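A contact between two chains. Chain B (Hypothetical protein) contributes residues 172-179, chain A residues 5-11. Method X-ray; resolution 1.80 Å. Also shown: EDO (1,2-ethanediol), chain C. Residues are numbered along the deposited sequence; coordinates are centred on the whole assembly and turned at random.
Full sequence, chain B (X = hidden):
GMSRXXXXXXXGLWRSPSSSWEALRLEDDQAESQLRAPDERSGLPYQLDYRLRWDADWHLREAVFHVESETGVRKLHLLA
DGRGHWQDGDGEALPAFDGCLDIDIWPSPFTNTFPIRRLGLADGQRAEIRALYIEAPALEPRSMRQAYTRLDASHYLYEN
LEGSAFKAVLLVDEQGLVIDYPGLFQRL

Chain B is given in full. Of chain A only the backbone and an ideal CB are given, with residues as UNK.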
# COMPACT_ATOMS: atom_id res chain seq x y z
N VAL B 172 10.71 19.00 -15.79
CA VAL B 172 9.59 19.60 -15.10
C VAL B 172 8.67 20.40 -16.05
O VAL B 172 9.07 20.86 -17.15
CB VAL B 172 10.01 20.50 -13.91
CG1 VAL B 172 10.89 19.70 -12.96
CG2 VAL B 172 10.73 21.69 -14.38
N ASP B 173 7.44 20.53 -15.60
CA ASP B 173 6.41 21.28 -16.33
C ASP B 173 6.54 22.77 -16.01
O ASP B 173 7.45 23.21 -15.28
CB ASP B 173 4.97 20.75 -16.04
CG ASP B 173 4.49 20.98 -14.60
OD1 ASP B 173 5.00 21.89 -13.89
OD2 ASP B 173 3.59 20.21 -14.20
N GLU B 174 5.60 23.54 -16.55
CA GLU B 174 5.64 24.98 -16.39
C GLU B 174 5.49 25.50 -14.98
O GLU B 174 5.82 26.65 -14.73
CB GLU B 174 4.59 25.65 -17.27
CG GLU B 174 4.84 27.16 -17.40
CD GLU B 174 4.59 27.73 -18.81
OE1 GLU B 174 3.65 27.26 -19.51
OE2 GLU B 174 5.34 28.68 -19.19
N GLN B 175 4.99 24.68 -14.06
CA GLN B 175 4.92 25.03 -12.64
C GLN B 175 6.06 24.46 -11.75
O GLN B 175 6.04 24.64 -10.53
CB GLN B 175 3.58 24.59 -12.10
CG GLN B 175 2.38 25.35 -12.68
CD GLN B 175 2.03 25.02 -14.12
OE1 GLN B 175 1.82 23.86 -14.50
NE2 GLN B 175 1.91 26.06 -14.94
N GLY B 176 7.03 23.79 -12.35
CA GLY B 176 8.13 23.23 -11.61
C GLY B 176 7.84 21.86 -11.04
O GLY B 176 8.60 21.36 -10.24
N LEU B 177 6.74 21.25 -11.48
CA LEU B 177 6.38 19.90 -11.06
C LEU B 177 7.05 18.90 -11.98
O LEU B 177 6.98 19.00 -13.19
CB LEU B 177 4.87 19.70 -10.98
CG LEU B 177 4.42 20.24 -9.60
CD1 LEU B 177 4.13 21.69 -9.72
CD2 LEU B 177 3.36 19.48 -8.89
N VAL B 178 7.63 17.90 -11.34
CA VAL B 178 8.40 16.83 -11.99
C VAL B 178 7.53 15.93 -12.91
O VAL B 178 6.45 15.42 -12.52
CB VAL B 178 9.14 15.96 -10.96
CG1 VAL B 178 9.57 14.65 -11.61
CG2 VAL B 178 10.33 16.71 -10.34
N ILE B 179 7.98 15.84 -14.18
CA ILE B 179 7.38 14.98 -15.18
C ILE B 179 8.10 13.62 -15.16
O ILE B 179 7.47 12.56 -14.97
CB ILE B 179 7.41 15.64 -16.60
CG1 ILE B 179 6.54 16.90 -16.60
CG2 ILE B 179 6.88 14.68 -17.70
CD1 ILE B 179 6.75 17.86 -17.78
N UNK A 5 -8.36 22.33 -6.47
CA UNK A 5 -7.03 21.72 -6.51
C UNK A 5 -6.81 20.96 -7.82
O UNK A 5 -7.70 20.89 -8.67
CB UNK A 5 -6.84 20.78 -5.32
N UNK A 6 -5.61 20.44 -8.00
CA UNK A 6 -5.28 19.70 -9.18
C UNK A 6 -4.56 18.44 -8.75
O UNK A 6 -3.66 18.53 -7.92
CB UNK A 6 -4.43 20.53 -10.15
N UNK A 7 -4.95 17.29 -9.31
CA UNK A 7 -4.33 16.00 -9.01
C UNK A 7 -3.07 15.73 -9.86
O UNK A 7 -3.08 15.91 -11.07
CB UNK A 7 -5.35 14.88 -9.23
N UNK A 8 -2.00 15.28 -9.19
CA UNK A 8 -0.77 14.81 -9.81
C UNK A 8 -0.48 13.46 -9.21
O UNK A 8 -0.55 13.28 -7.99
CB UNK A 8 0.39 15.78 -9.60
N UNK A 9 -0.12 12.52 -10.08
CA UNK A 9 0.12 11.15 -9.72
C UNK A 9 1.51 10.76 -10.26
O UNK A 9 1.83 11.07 -11.43
CB UNK A 9 -0.98 10.24 -10.27
N UNK A 10 2.32 10.13 -9.43
CA UNK A 10 3.62 9.60 -9.86
C UNK A 10 3.73 8.13 -9.56
O UNK A 10 3.35 7.67 -8.47
CB UNK A 10 4.77 10.35 -9.18
N UNK A 11 4.28 7.39 -10.50
CA UNK A 11 4.65 6.01 -10.30
C UNK A 11 6.17 5.93 -10.14
O UNK A 11 6.92 6.54 -10.93
CB UNK A 11 4.16 5.14 -11.46
C1 EDO C . -1.73 16.91 -13.37
O1 EDO C . -3.03 17.49 -13.34
C2 EDO C . -1.48 16.15 -14.67
O2 EDO C . -0.42 15.22 -14.42

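Chain B presents a type I beta turn, D173(B) to G176(B), followed by L177(B) and V178(B), to an extended segment of chain A. The turn is closed by N of G176(B) donating to O of D173(B) at 3.0 Å and is reinforced by the aspartate side chain: OD1 of D173(B) accepts from N of Q175(B) at 2.8 Å and from N of L177(B) at 3.0 Å.

Position 5 lies beyond reach of this surface, so chain B hardly restricts it; polar or charged residues would do. It is D5(A), whose side chain makes no contact with this part of chain B.

Position 6, in a strand, directs its CA-to-CB bond toward chain B, but nothing of the turn lies within 5.5 Å of the ideal CB. A long polar side chain could cross the gap toward the amide of Q175(B) and the carboxylate of D173(B), and a basic one would suit the latter's charge. The residue is R6(A), extended with chi1 to chi3 all t. Its NH1 comes only to 4.4 Å from OE1 of Q175(B), a loose approach, while NE of R6(A) donates to O1 of the 1,2-ethanediol at 2.6 Å.

Position 8 has its CA 8.9 Å from CA of L177(B); the CA-to-CB bond points toward chain B, and the ideal CB lies 4.8 Å from CD2 of L177(B). The methyl favours an apolar or aromatic partner, whereas OD2 of D173(B) and OE1 of Q175(B) farther along would reward a polar tip. Leucine, methionine or phenylalanine could meet the first demand, and tyrosine both. The residue is Y8(A): CD2 of L177(B) sits 3.8 Å from the ring centroid, 3° off the normal, in a CH-pi contact, and C1 of the diol covers the opposite face. OH of Y8(A) donates to a water at 2.5 Å, whose O in turn donates to OD2 of D173(B) at 2.7 Å and OE1 of Q175(B) at 2.5 Å.

Position 10 points toward chain B across a wider gap, where O of V178(B) offers an acceptor, with CD2 of L177(B) farther along. A long side chain with a donor would suit, whether tryptophan, lysine, arginine or glutamine, the indole best matching the apolar surroundings. In W10(A), NE1 donates to O of V178(B) at 2.7 Å and 174°, nearly linear, and lies 4.3 Å from CB of V178(B); CH2 of W10(A) lies 4.3 Å from CD2 of L177(B), at the ring edge.

Positions 7, 9 and 11 are out of reach and undemanding; they are L7(A), T9(A) and A11(A).

Chain A 5-11: DRLYTWA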
# COMPACT_ATOMS: atom_id res chain seq x y z
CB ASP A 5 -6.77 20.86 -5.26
CG ASP A 5 -7.74 19.70 -5.12
OD1 ASP A 5 -8.32 19.25 -6.14
OD2 ASP A 5 -7.89 19.21 -3.98
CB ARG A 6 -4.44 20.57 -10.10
CG ARG A 6 -4.06 19.88 -11.38
CD ARG A 6 -3.53 20.84 -12.48
NE ARG A 6 -2.66 20.08 -13.39
CZ ARG A 6 -2.02 20.58 -14.44
NH1 ARG A 6 -2.10 21.86 -14.74
NH2 ARG A 6 -1.25 19.78 -15.17
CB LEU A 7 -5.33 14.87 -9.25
CG LEU A 7 -4.75 13.45 -9.03
CD1 LEU A 7 -4.34 13.10 -7.56
CD2 LEU A 7 -5.73 12.34 -9.55
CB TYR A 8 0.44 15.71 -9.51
CG TYR A 8 0.31 17.08 -10.05
CD1 TYR A 8 -0.44 18.02 -9.39
CD2 TYR A 8 0.91 17.41 -11.25
CE1 TYR A 8 -0.57 19.27 -9.86
CE2 TYR A 8 0.76 18.68 -11.79
CZ TYR A 8 0.05 19.63 -11.09
OH TYR A 8 -0.12 20.91 -11.59
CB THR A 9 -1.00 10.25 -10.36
OG1 THR A 9 -2.32 10.64 -9.91
CG2 THR A 9 -0.78 8.81 -10.03
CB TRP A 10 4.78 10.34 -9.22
CG TRP A 10 4.93 11.78 -9.56
CD1 TRP A 10 5.60 12.32 -10.63
CD2 TRP A 10 4.50 12.86 -8.78
NE1 TRP A 10 5.55 13.71 -10.57
CE2 TRP A 10 4.87 14.05 -9.43
CE3 TRP A 10 3.76 12.94 -7.59
CZ2 TRP A 10 4.55 15.31 -8.91
CZ3 TRP A 10 3.45 14.20 -7.09
CH2 TRP A 10 3.85 15.36 -7.74
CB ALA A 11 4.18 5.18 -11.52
O HOH W 1 1.43 21.59 -13.43
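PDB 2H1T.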